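Local coordinates for protein ferritin (Pseudo-nitzschia multiseries, PDB 4IWK) that probably stores iron in soluble, non-toxic form, taking up ferrous ions, oxidising them with dioxygen and depositing the product as ferric hydroxide inside a 24-subunit cage, at residues A[8-13]-A[65-70]; A[15-20]-A[52-57]; A[94-99]-A[130-135]; A[25-30]-A[41-46]. One frame throughout, in Å; residues are numbered along the deposited sequence. Where two conformers were deposited one is given.

Contact 1 of 4, residues A[8-13]-A[65-70]; sequences LFNRQV and IPIELQ
Residues 65-70 belong to the early part of the long connection that joins helix 36-62 to helix 84-111 in the ferritin four-helix bundle, and they run past the first helix at Phe9, Asn10 and Val13. They have no regular structure. Phe9 and Ile65 cross at about a right angle. CD1 of Ile65 lies over one face of the Phe9 ring, a CH-pi contact of 4.2 Å to the centroid. The methyl sits 17° off the ring normal, shifted toward the rim near CD1 and CE1. Phe9 holds its CG anti to the backbone N (chi1 -154°), which sets CG 4.2 Å from CD1 of Ile65. Ile67 serves the same ring differently: its CD1 comes to the ring edge, 4.4 Å from CD2 of Phe9. Val13 and Ile67 meet tip to tip, with CG2 of Val13 4.1 Å from CD1 of Ile67. The other methyl of Val13, CG1, is 4.2 Å from CD2 of Leu69. Asn10 has the largest area buried here, and its amide lies against the backbone of Glu68. Water 1 ties the two backbones together. It donates to O of Asn10 at 3.0 Å and to O of Glu68 at 3.2 Å. Gln70 reaches back to the helix, where its OE1 is hydrogen-bonded to OG1 of Thr14. Ile28 and Leu24 of a second subunit pack on Ile67 and Leu69. Beyond the contact, Ile65 and Ile67 also rest on Ala60 of helix 36-62, while Phe9 meets Phe56 of that helix and Leu105 of helix 84-111.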
loop_
_atom_site.group_PDB
_atom_site.type_symbol
_atom_site.label_atom_id
_atom_site.label_comp_id
_atom_site.label_asym_id
_atom_site.label_seq_id
_atom_site.Cartn_x
_atom_site.Cartn_y
_atom_site.Cartn_z
ATOM N N LEU A 8 23.792 50.355 21.803
ATOM C CA LEU A 8 22.330 50.029 21.846
ATOM C C LEU A 8 22.101 48.612 21.346
ATOM O O LEU A 8 21.186 47.922 21.833
ATOM C CB LEU A 8 21.472 51.021 21.060
ATOM C CG LEU A 8 21.379 52.441 21.716
ATOM C CD1 LEU A 8 20.744 53.388 20.680
ATOM C CD2 LEU A 8 20.558 52.433 22.984
ATOM N N PHE A 9 22.919 48.161 20.423
ATOM C CA PHE A 9 22.796 46.758 19.987
ATOM C C PHE A 9 23.148 45.821 21.116
ATOM O O PHE A 9 22.392 44.899 21.454
ATOM C CB PHE A 9 23.626 46.533 18.706
ATOM C CG PHE A 9 23.102 45.405 17.856
ATOM C CD1 PHE A 9 22.387 45.688 16.663
ATOM C CD2 PHE A 9 23.298 44.091 18.275
ATOM C CE1 PHE A 9 21.886 44.617 15.891
ATOM C CE2 PHE A 9 22.812 43.032 17.497
ATOM C CZ PHE A 9 22.100 43.339 16.330
ATOM N N ASN A 10 24.277 46.058 21.775
ATOM C CA ASN A 10 24.675 45.329 22.970
ATOM C C ASN A 10 23.549 45.412 24.044
ATOM O O ASN A 10 23.167 44.357 24.659
ATOM C CB ASN A 10 26.026 45.902 23.445
ATOM C CG ASN A 10 26.830 44.922 24.269
ATOM O OD1 ASN A 10 27.158 45.186 25.449
ATOM N ND2 ASN A 10 27.102 43.750 23.691
ATOM N N ARG A 11 23.022 46.598 24.310
ATOM C CA ARG A 11 21.946 46.737 25.299
ATOM C C ARG A 11 20.693 45.859 24.926
ATOM O O ARG A 11 19.904 45.475 25.773
ATOM C CB ARG A 11 21.520 48.188 25.530
ATOM C CG ARG A 11 22.450 49.004 26.426
ATOM C CD ARG A 11 22.454 50.451 25.944
ATOM N NE ARG A 11 22.496 51.435 27.011
ATOM C CZ ARG A 11 21.535 52.327 27.243
ATOM N NH1 ARG A 11 20.447 52.382 26.469
ATOM N NH2 ARG A 11 21.659 53.183 28.252
ATOM N N GLN A 12 20.457 45.691 23.625
ATOM C CA GLN A 12 19.230 44.996 23.201
ATOM C C GLN A 12 19.375 43.517 23.657
ATOM O O GLN A 12 18.360 42.887 24.097
ATOM C CB GLN A 12 18.967 45.029 21.665
ATOM C CG GLN A 12 17.600 44.452 21.309
ATOM C CD GLN A 12 16.462 45.284 21.927
ATOM O OE1 GLN A 12 16.619 46.504 22.086
ATOM N NE2 GLN A 12 15.367 44.667 22.294
ATOM N N VAL A 13 20.564 42.951 23.515
ATOM C CA VAL A 13 20.772 41.571 23.965
ATOM C C VAL A 13 20.498 41.510 25.447
ATOM O O VAL A 13 19.789 40.606 25.922
ATOM C CB VAL A 13 22.225 41.085 23.725
ATOM C CG1 VAL A 13 22.458 39.715 24.362
ATOM C CG2 VAL A 13 22.534 41.036 22.211
ATOM N N ILE A 65 29.697 43.392 14.981
ATOM C CA ILE A 65 29.297 44.261 16.065
ATOM C C ILE A 65 29.798 43.511 17.338
ATOM O O ILE A 65 29.284 42.466 17.656
ATOM C CB ILE A 65 27.770 44.474 16.076
ATOM C CG1 ILE A 65 27.344 45.286 14.807
ATOM C CG2 ILE A 65 27.330 45.212 17.362
ATOM C CD1 ILE A 65 25.813 45.369 14.606
ATOM N N PRO A 66 30.707 44.074 18.090
ATOM C CA PRO A 66 31.276 43.220 19.151
ATOM C C PRO A 66 30.254 43.119 20.303
ATOM O O PRO A 66 29.620 44.099 20.679
ATOM C CB PRO A 66 32.534 44.013 19.579
ATOM C CG PRO A 66 32.842 44.936 18.444
ATOM C CD PRO A 66 31.503 45.313 17.842
ATOM N N ILE A 67 30.058 41.938 20.843
ATOM C CA ILE A 67 29.107 41.737 21.902
ATOM C C ILE A 67 29.921 41.533 23.190
ATOM O O ILE A 67 30.798 40.694 23.145
ATOM C CB ILE A 67 28.240 40.453 21.646
ATOM C CG1 ILE A 67 27.271 40.688 20.463
ATOM C CG2 ILE A 67 27.405 40.096 22.867
ATOM C CD1 ILE A 67 26.227 41.814 20.702
ATOM N N GLU A 68 29.624 42.299 24.214
ATOM C CA GLU A 68 30.110 42.045 25.582
ATOM C C GLU A 68 28.842 41.761 26.399
ATOM O O GLU A 68 28.014 42.647 26.599
ATOM C CB GLU A 68 30.804 43.301 26.093
ATOM C CG GLU A 68 32.163 42.966 26.640
ATOM C CD GLU A 68 33.222 42.941 25.537
ATOM O OE1 GLU A 68 33.513 44.004 24.932
ATOM O OE2 GLU A 68 33.771 41.862 25.282
ATOM N N LEU A 69 28.734 40.488 26.844
ATOM C CA LEU A 69 27.578 40.064 27.630
ATOM C C LEU A 69 27.575 40.713 28.985
ATOM O O LEU A 69 28.612 40.707 29.655
ATOM C CB LEU A 69 27.560 38.508 27.775
ATOM C CG LEU A 69 27.359 37.635 26.509
ATOM C CD1 LEU A 69 27.347 36.143 26.880
ATOM C CD2 LEU A 69 25.997 38.045 25.895
ATOM N N GLN A 70 26.502 41.371 29.304
ATOM C CA GLN A 70 26.349 42.053 30.596
ATOM C C GLN A 70 25.660 41.134 31.594
ATOM O O GLN A 70 25.069 40.039 31.250
ATOM C CB GLN A 70 25.548 43.359 30.519
ATOM C CG GLN A 70 26.032 44.278 29.352
ATOM C CD GLN A 70 25.191 45.580 29.242
ATOM O OE1 GLN A 70 24.056 45.684 28.635
ATOM N NE2 GLN A 70 25.767 46.639 29.846
HETATM O O HOH W 1 25.268 42.264 25.009
#

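Contact 2 of 4, residues A[15-20]-A[52-57]. With FE (Fe (III) ion), chain G.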
loop_
_atom_site.group_PDB
_atom_site.type_symbol
_atom_site.label_atom_id
_atom_site.label_comp_id
_atom_site.label_asym_id
_atom_site.label_seq_id
_atom_site.Cartn_x
_atom_site.Cartn_y
_atom_site.Cartn_z
ATOM N N GLN A 15 18.513 43.410 27.173
ATOM C CA GLN A 15 17.106 43.607 27.473
ATOM C C GLN A 15 16.333 42.276 27.180
ATOM O O GLN A 15 15.390 41.930 27.944
ATOM C CB GLN A 15 16.609 44.748 26.580
ATOM C CG GLN A 15 15.069 44.990 26.729
ATOM C CD GLN A 15 14.667 45.362 28.169
ATOM O OE1 GLN A 15 15.468 45.965 28.909
ATOM N NE2 GLN A 15 13.477 44.940 28.606
ATOM N N GLU A 16 16.732 41.555 26.100
ATOM C CA GLU A 16 15.967 40.306 25.771
ATOM C C GLU A 16 16.268 39.294 26.882
ATOM O O GLU A 16 15.309 38.611 27.344
ATOM C CB GLU A 16 16.448 39.688 24.448
ATOM C CG GLU A 16 16.111 40.636 23.234
ATOM C CD GLU A 16 14.677 40.977 22.980
ATOM O OE1 GLU A 16 13.829 40.224 23.458
ATOM O OE2 GLU A 16 14.432 41.968 22.246
ATOM N N PHE A 17 17.508 39.237 27.346
ATOM C CA PHE A 17 17.802 38.262 28.410
ATOM C C PHE A 17 17.224 38.671 29.770
ATOM O O PHE A 17 16.801 37.767 30.545
ATOM C CB PHE A 17 19.320 38.019 28.549
ATOM C CG PHE A 17 19.952 37.348 27.370
ATOM C CD1 PHE A 17 19.211 36.576 26.445
ATOM C CD2 PHE A 17 21.333 37.457 27.209
ATOM C CE1 PHE A 17 19.840 35.930 25.376
ATOM C CE2 PHE A 17 21.965 36.802 26.141
ATOM C CZ PHE A 17 21.211 35.992 25.249
ATOM N N THR A 18 17.097 39.984 30.015
ATOM C CA THR A 18 16.424 40.505 31.217
ATOM C C THR A 18 14.972 40.076 31.171
ATOM O O THR A 18 14.424 39.546 32.160
ATOM C CB THR A 18 16.544 42.039 31.254
ATOM O OG1 THR A 18 17.938 42.363 31.376
ATOM C CG2 THR A 18 15.783 42.647 32.408
ATOM N N ALA A 19 14.363 40.241 30.004
ATOM C CA ALA A 19 12.967 39.823 29.868
ATOM C C ALA A 19 12.793 38.321 29.997
ATOM O O ALA A 19 11.885 37.906 30.640
ATOM C CB ALA A 19 12.424 40.243 28.515
ATOM N N SER A 20 13.739 37.548 29.505
ATOM C CA SER A 20 13.656 36.093 29.713
ATOM C C SER A 20 13.590 35.749 31.206
ATOM O O SER A 20 12.814 34.872 31.631
ATOM C CB SER A 20 14.879 35.461 29.057
ATOM O OG SER A 20 14.782 34.050 29.226
ATOM N N HIS A 52 15.140 35.528 21.103
ATOM C CA HIS A 52 15.369 36.849 20.526
ATOM C C HIS A 52 16.789 37.326 20.793
ATOM O O HIS A 52 17.515 37.839 19.871
ATOM C CB HIS A 52 14.438 37.886 21.107
ATOM C CG HIS A 52 13.029 37.614 20.788
ATOM N ND1 HIS A 52 11.974 38.238 21.429
ATOM C CD2 HIS A 52 12.488 36.720 19.899
ATOM C CE1 HIS A 52 10.842 37.737 20.960
ATOM N NE2 HIS A 52 11.115 36.825 20.043
ATOM N N GLY A 53 17.238 37.201 22.056
ATOM C CA GLY A 53 18.591 37.709 22.377
ATOM C C GLY A 53 19.616 36.920 21.519
ATOM O O GLY A 53 20.587 37.520 21.065
ATOM N N LEU A 54 19.441 35.606 21.417
ATOM C CA LEU A 54 20.384 34.815 20.602
ATOM C C LEU A 54 20.404 35.260 19.138
ATOM O O LEU A 54 21.486 35.243 18.517
ATOM C CB LEU A 54 20.060 33.334 20.623
ATOM C CG LEU A 54 20.314 32.710 22.051
ATOM C CD1 LEU A 54 19.797 31.254 22.059
ATOM C CD2 LEU A 54 21.789 32.744 22.524
ATOM N N GLY A 55 19.232 35.648 18.630
ATOM C CA GLY A 55 19.104 36.140 17.242
ATOM C C GLY A 55 19.936 37.403 17.100
ATOM O O GLY A 55 20.658 37.615 16.084
ATOM N N PHE A 56 19.849 38.295 18.090
ATOM C CA PHE A 56 20.664 39.565 18.072
ATOM C C PHE A 56 22.173 39.225 18.163
ATOM O O PHE A 56 22.982 39.808 17.436
ATOM C CB PHE A 56 20.273 40.535 19.206
ATOM C CG PHE A 56 19.075 41.386 18.849
ATOM C CD1 PHE A 56 17.802 40.879 18.823
ATOM C CD2 PHE A 56 19.314 42.672 18.345
ATOM C CE1 PHE A 56 16.705 41.672 18.374
ATOM C CE2 PHE A 56 18.262 43.430 17.898
ATOM C CZ PHE A 56 16.958 42.963 17.911
ATOM N N VAL A 57 22.588 38.253 18.998
ATOM C CA VAL A 57 24.032 37.931 19.121
ATOM C C VAL A 57 24.512 37.369 17.781
ATOM O O VAL A 57 25.612 37.802 17.318
ATOM C CB VAL A 57 24.231 36.822 20.183
ATOM C CG1 VAL A 57 25.678 36.274 20.071
ATOM C CG2 VAL A 57 23.970 37.440 21.558
HETATM FE FE FE G . 11.868 40.060 23.059
HETATM O O HOH W 2 11.950 41.711 21.821
HETATM O O HOH W 3 9.762 40.269 23.071
#
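Glu16 and His52 come from different helices and bind the same ferric ion. OE1 of Glu16 is 2.0 Å from the iron, and ND1 of His52 is 2.4 Å from it. The two side chains cross obliquely, with carboxylate and imidazole planes 80° apart. OE1 lies at the edge of the His52 ring, in its plane, and 3.4 Å from CB of His52. A bend at chi2 (-60°) places CD of Glu16 beside that same CB. Waters 2 and 3 and Glu49 are also ligands. Water 2 donates to the second oxygen of Glu16, OE2, at 2.5 Å, and OE2 is also held by NE2 of Gln12. This is one iron of the ferroxidase centre, set inside the four-helix bundle. Helices 3-32 and 36-62 run antiparallel here, at 162°, with their axes 8.9 Å apart. Gly53 lets them come close. CB of Glu16 is 3.5 Å from N of Gly53, and CE1 of Phe17 is 3.7 Å from CA of Gly53; a side chain on Gly53 would clash with that ring. Farther along, CZ of Phe17 touches CD2 of Leu54. Leu24 of a second subunit packs against both Phe17 and Leu54.

Contact 3 of 4, residues A[94-99]-A[130-135]; sequences LEQANT and NEEDKI. With FE (Fe (III) ion), chain I.
Glu95 and Glu131 share a second ferric ion of the ferroxidase centre, here held between helices 84-111 and 115-145. OE2 of Glu95 and OE1 of Glu131 are each 2.1 Å from the iron. OE1 of Glu95 makes a longer bond of 2.6 Å to the same iron. OE2 of Glu95 and OE1 of Glu131 stand 2.9 Å apart because both bind the metal. The carboxylate planes are 88° apart. Glu131 reaches the iron with its chain extended beyond CG, Glu95 by a bend at chi2 (-64°). Waters 3 and 5 and Glu49 are further ligands. OE2 of Glu131 binds another iron together with Glu45 and Glu48, making Glu131 a bridge between two metals. Second-shell groups hold Glu95: Tyr23 OH bonds its OE2, and ND2 of Asn98 reaches its OE1 at 3.2 Å, from above the carboxylate plane. The two helices are an antiparallel pair of the four-helix bundle, at 166°. Away from the metal, Thr99 and Glu132 meet tip to tip. OG1 of Thr99 donates to OE2 of Glu132 at 2.6 Å, using the anti lone pair of that oxygen. Water 4 joins the other oxygen, OE1 of Glu132, to NE2 of Gln96. An alanine in place of Glu132 would probably leave the Thr99 hydroxyl without this acceptor and break the water link to Gln96.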
loop_
_atom_site.group_PDB
_atom_site.type_symbol
_atom_site.label_atom_id
_atom_site.label_comp_id
_atom_site.label_asym_id
_atom_site.label_seq_id
_atom_site.Cartn_x
_atom_site.Cartn_y
_atom_site.Cartn_z
ATOM N N LEU A 94 6.956 45.049 30.809
ATOM C CA LEU A 94 8.199 44.460 30.294
ATOM C C LEU A 94 8.172 44.524 28.734
ATOM O O LEU A 94 9.193 44.912 28.101
ATOM C CB LEU A 94 8.270 43.003 30.735
ATOM C CG LEU A 94 9.496 42.208 30.227
ATOM C CD1 LEU A 94 10.776 42.736 30.883
ATOM C CD2 LEU A 94 9.231 40.717 30.523
ATOM N N GLU A 95 7.086 44.061 28.148
ATOM C CA GLU A 95 6.958 44.061 26.661
ATOM C C GLU A 95 7.034 45.497 26.101
ATOM O O GLU A 95 7.701 45.683 25.034
ATOM C CB GLU A 95 5.759 43.308 26.166
ATOM C CG GLU A 95 5.936 41.755 26.325
ATOM C CD GLU A 95 7.031 41.119 25.539
ATOM O OE1 GLU A 95 7.672 41.801 24.726
ATOM O OE2 GLU A 95 7.123 39.889 25.715
ATOM N N GLN A 96 6.441 46.441 26.811
ATOM C CA GLN A 96 6.515 47.841 26.378
ATOM C C GLN A 96 7.941 48.326 26.413
ATOM O O GLN A 96 8.411 49.039 25.484
ATOM C CB GLN A 96 5.637 48.724 27.200
ATOM C CG GLN A 96 4.168 48.417 26.907
ATOM C CD GLN A 96 3.221 49.027 27.931
ATOM O OE1 GLN A 96 3.656 49.440 28.996
ATOM N NE2 GLN A 96 1.913 49.087 27.600
ATOM N N ALA A 97 8.698 47.906 27.451
ATOM C CA ALA A 97 10.127 48.144 27.481
ATOM C C ALA A 97 10.940 47.532 26.376
ATOM O O ALA A 97 11.934 48.144 25.906
ATOM C CB ALA A 97 10.738 47.750 28.854
ATOM N N ASN A 98 10.633 46.291 26.056
ATOM C CA ASN A 98 11.311 45.613 24.986
ATOM C C ASN A 98 11.074 46.433 23.681
ATOM O O ASN A 98 11.992 46.563 22.874
ATOM C CB ASN A 98 10.720 44.231 24.802
ATOM C CG ASN A 98 11.190 43.220 25.835
ATOM O OD1 ASN A 98 12.092 43.499 26.648
ATOM N ND2 ASN A 98 10.679 41.971 25.701
ATOM N N THR A 99 9.865 46.897 23.473
ATOM C CA THR A 99 9.506 47.640 22.218
ATOM C C THR A 99 10.267 48.934 22.264
ATOM O O THR A 99 10.804 49.297 21.216
ATOM C CB THR A 99 8.021 47.916 22.180
ATOM O OG1 THR A 99 7.326 46.675 22.119
ATOM C CG2 THR A 99 7.618 48.784 20.920
ATOM N N ASN A 130 2.452 42.402 17.896
ATOM C CA ASN A 130 1.605 41.255 18.172
ATOM C C ASN A 130 1.670 40.872 19.672
ATOM O O ASN A 130 0.652 40.574 20.282
ATOM C CB ASN A 130 2.078 40.100 17.353
ATOM C CG ASN A 130 1.669 40.263 15.856
ATOM O OD1 ASN A 130 0.900 41.184 15.509
ATOM N ND2 ASN A 130 2.282 39.445 14.953
ATOM N N GLU A 131 2.877 40.949 20.213
ATOM C CA GLU A 131 3.042 40.542 21.659
ATOM C C GLU A 131 2.354 41.548 22.561
ATOM O O GLU A 131 1.607 41.125 23.558
ATOM C CB GLU A 131 4.517 40.499 22.053
ATOM C CG GLU A 131 5.224 39.372 21.289
ATOM C CD GLU A 131 6.522 38.976 21.936
ATOM O OE1 GLU A 131 6.885 39.715 22.880
ATOM O OE2 GLU A 131 7.161 38.023 21.496
ATOM N N GLU A 132 2.492 42.849 22.290
ATOM C CA GLU A 132 1.794 43.811 23.174
ATOM C C GLU A 132 0.263 43.616 23.088
ATOM O O GLU A 132 -0.447 43.771 24.125
ATOM C CB GLU A 132 2.156 45.245 22.857
ATOM C CG GLU A 132 3.599 45.606 23.282
ATOM C CD GLU A 132 3.868 47.092 23.226
ATOM O OE1 GLU A 132 2.921 47.873 23.428
ATOM O OE2 GLU A 132 4.964 47.510 22.871
ATOM N N ASP A 133 -0.242 43.330 21.906
ATOM C CA ASP A 133 -1.668 43.173 21.762
ATOM C C ASP A 133 -2.126 41.934 22.549
ATOM O O ASP A 133 -3.174 42.025 23.230
ATOM C CB ASP A 133 -1.988 42.947 20.249
ATOM C CG ASP A 133 -3.440 42.546 19.996
ATOM O OD1 ASP A 133 -4.299 43.400 20.217
ATOM O OD2 ASP A 133 -3.657 41.424 19.588
ATOM N N LYS A 134 -1.414 40.793 22.410
ATOM C CA LYS A 134 -1.764 39.535 23.064
ATOM C C LYS A 134 -1.728 39.751 24.623
ATOM O O LYS A 134 -2.682 39.352 25.304
ATOM C CB LYS A 134 -0.741 38.477 22.640
ATOM C CG LYS A 134 -0.942 37.176 23.363
ATOM C CD LYS A 134 -0.703 36.029 22.405
ATOM C CE LYS A 134 -0.658 34.676 23.217
ATOM N NZ LYS A 134 -0.011 33.517 22.428
ATOM N N ILE A 135 -0.663 40.341 25.149
ATOM C CA ILE A 135 -0.560 40.559 26.618
ATOM C C ILE A 135 -1.632 41.495 27.098
ATOM O O ILE A 135 -2.265 41.235 28.118
ATOM C CB ILE A 135 0.822 41.096 27.011
ATOM C CG1 ILE A 135 1.792 39.965 26.774
ATOM C CG2 ILE A 135 0.861 41.546 28.515
ATOM C CD1 ILE A 135 3.199 40.343 26.408
HETATM FE FE FE I . 8.502 39.377 24.209
HETATM O O HOH W 3 9.762 40.269 23.071
HETATM O O HOH W 4 0.997 48.228 24.943
HETATM O O HOH W 5 8.299 37.599 23.844
#

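Contact 4 of 4, residues A[25-30]-A[41-46]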
loop_
_atom_site.group_PDB
_atom_site.type_symbol
_atom_site.label_atom_id
_atom_site.label_comp_id
_atom_site.label_asym_id
_atom_site.label_seq_id
_atom_site.Cartn_x
_atom_site.Cartn_y
_atom_site.Cartn_z
ATOM N N SER A 25 10.734 34.487 36.347
ATOM C CA SER A 25 10.223 34.878 37.669
ATOM C C SER A 25 8.666 34.817 37.748
ATOM O O SER A 25 8.119 34.342 38.767
ATOM C CB SER A 25 10.750 36.272 38.072
ATOM O OG SER A 25 10.070 37.340 37.416
ATOM N N ALA A 26 7.988 35.277 36.674
ATOM C CA ALA A 26 6.501 35.172 36.639
ATOM C C ALA A 26 6.062 33.697 36.683
ATOM O O ALA A 26 5.103 33.356 37.379
ATOM C CB ALA A 26 5.945 35.863 35.412
ATOM N N SER A 27 6.746 32.836 35.919
ATOM C CA SER A 27 6.401 31.400 35.941
ATOM C C SER A 27 6.517 30.828 37.356
ATOM O O SER A 27 5.723 29.996 37.796
ATOM C CB SER A 27 7.324 30.616 34.978
ATOM O OG SER A 27 8.551 30.238 35.598
ATOM N N ILE A 28 7.531 31.283 38.085
ATOM C CA ILE A 28 7.728 30.746 39.483
ATOM C C ILE A 28 6.592 31.240 40.345
ATOM O O ILE A 28 5.982 30.462 41.062
ATOM C CB ILE A 28 9.121 31.210 40.015
ATOM C CG1 ILE A 28 10.239 30.489 39.254
ATOM C CG2 ILE A 28 9.131 30.949 41.510
ATOM C CD1 ILE A 28 11.594 31.160 39.528
ATOM N N TRP A 29 6.233 32.547 40.254
ATOM C CA TRP A 29 5.139 33.031 41.044
ATOM C C TRP A 29 3.883 32.248 40.735
ATOM O O TRP A 29 3.125 31.855 41.636
ATOM C CB TRP A 29 4.952 34.586 40.795
ATOM C CG TRP A 29 3.988 35.135 41.817
ATOM C CD1 TRP A 29 4.329 35.728 43.030
ATOM C CD2 TRP A 29 2.554 35.122 41.741
ATOM N NE1 TRP A 29 3.163 36.068 43.714
ATOM C CE2 TRP A 29 2.064 35.704 42.959
ATOM C CE3 TRP A 29 1.635 34.611 40.812
ATOM C CZ2 TRP A 29 0.640 35.861 43.217
ATOM C CZ3 TRP A 29 0.235 34.737 41.054
ATOM C CH2 TRP A 29 -0.248 35.333 42.300
ATOM N N PHE A 30 3.550 32.098 39.434
ATOM C CA PHE A 30 2.332 31.385 39.078
ATOM C C PHE A 30 2.383 29.944 39.606
ATOM O O PHE A 30 1.377 29.492 40.123
ATOM C CB PHE A 30 2.217 31.363 37.558
ATOM C CG PHE A 30 1.675 32.672 37.024
ATOM C CD1 PHE A 30 0.554 33.239 37.612
ATOM C CD2 PHE A 30 2.284 33.318 35.966
ATOM C CE1 PHE A 30 -0.027 34.447 37.121
ATOM C CE2 PHE A 30 1.716 34.521 35.455
ATOM C CZ PHE A 30 0.573 35.097 36.052
ATOM N N TYR A 41 2.651 29.365 30.192
ATOM C CA TYR A 41 2.727 30.463 29.243
ATOM C C TYR A 41 3.994 31.252 29.530
ATOM O O TYR A 41 4.730 31.615 28.583
ATOM C CB TYR A 41 1.469 31.283 29.298
ATOM C CG TYR A 41 1.370 32.310 28.199
ATOM C CD1 TYR A 41 0.493 32.100 27.108
ATOM C CD2 TYR A 41 2.042 33.543 28.289
ATOM C CE1 TYR A 41 0.364 33.032 26.132
ATOM C CE2 TYR A 41 1.948 34.460 27.254
ATOM C CZ TYR A 41 1.115 34.208 26.211
ATOM O OH TYR A 41 1.005 35.187 25.228
ATOM N N MET A 42 4.200 31.587 30.785
ATOM C CA MET A 42 5.397 32.433 31.121
ATOM C C MET A 42 6.711 31.665 30.766
ATOM O O MET A 42 7.685 32.300 30.277
ATOM C CB MET A 42 5.382 32.854 32.606
ATOM C CG MET A 42 4.153 33.699 32.991
ATOM S SD MET A 42 4.173 35.259 32.050
ATOM C CE MET A 42 2.673 36.184 32.552
ATOM N N LEU A 43 6.769 30.373 31.067
ATOM C CA LEU A 43 7.964 29.598 30.699
ATOM C C LEU A 43 8.243 29.592 29.175
ATOM O O LEU A 43 9.396 29.733 28.785
ATOM C CB LEU A 43 7.806 28.198 31.366
ATOM C CG LEU A 43 9.083 27.475 31.440
ATOM C CD1 LEU A 43 9.891 28.108 32.585
ATOM C CD2 LEU A 43 8.585 26.075 31.820
ATOM N N ALA A 44 7.181 29.488 28.353
ATOM C CA ALA A 44 7.360 29.475 26.908
ATOM C C ALA A 44 7.892 30.857 26.520
ATOM O O ALA A 44 8.787 30.929 25.685
ATOM C CB ALA A 44 6.015 29.139 26.230
ATOM N N GLU A 45 7.327 31.933 27.074
ATOM C CA GLU A 45 7.898 33.224 26.750
ATOM C C GLU A 45 9.298 33.437 27.269
ATOM O O GLU A 45 10.069 34.177 26.564
ATOM C CB GLU A 45 7.095 34.343 27.416
ATOM C CG GLU A 45 5.749 34.538 26.748
ATOM C CD GLU A 45 5.976 35.115 25.370
ATOM O OE1 GLU A 45 6.900 35.963 25.180
ATOM O OE2 GLU A 45 5.228 34.634 24.514
ATOM N N SER A 46 9.676 32.893 28.425
ATOM C CA SER A 46 11.065 33.054 28.872
ATOM C C SER A 46 12.000 32.424 27.782
ATOM O O SER A 46 13.053 33.003 27.497
ATOM C CB SER A 46 11.242 32.250 30.171
ATOM O OG SER A 46 12.562 32.329 30.595
#
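Met42 and Ser27 have the most surface buried in this contact between the first two antiparallel helices of the four-helix bundle. The short segments run at 164° with axes 8.1 Å apart, and the backbones are nearest where these two residues face each other. CB of Met42 sits 3.6 Å from the backbone N of Ser27 and 3.8 Å from its CB. Beyond CB, Met42 runs along Ala26 and Phe30, touching both. CG of Met42 is 3.7 Å from CB of Ala26, and a bend at chi2 (-63°) places SD near the same methyl. Phe30 is third in buried surface and offers its ring edge: CG of Met42 is in the ring plane, 3.5 Å from CD2 of Phe30. Trp88 and Ile91 of helix 84-111 also touch Met42, so it fills the core where three helices meet. An alanine in place of Met42 would probably open a gap beside the Phe30 edge and leave that ring freer to shift. In the conformer given, OG of Ser27 is hydrogen-bonded to O of Leu24 in its own helix and lies 3.9 Å from CD1 of Leu43. Leu43 also packs on Leu54 of a second subunit. At the far end of Met42, the terminal methyl CE meets the edge of the Phe30 ring, 3.5 Å from CE2.

How the contacts relate
From the N terminus, helix 3-32 supplies one side of contacts 1, 2 and 4 in turn. Contact 4 closes first, around the short turn into helix 36-62. Contact 2 encloses it farther down the same helix pair, and contact 1 encloses both, using the connection after helix 36-62. Contact 3 follows in series and joins the second pair, helices 84-111 and 115-145. Contacts 2 and 3 meet across the bundle: water 3 is a ligand of both irons, and Gln15 probably bonds Asn98. Ser20 and Ser46 probably link contacts 2 and 4. Phe56 and Val57 of contact 2 pack on Val13 of contact 1. Contacts 1, 2 and 4 also touch the second subunit.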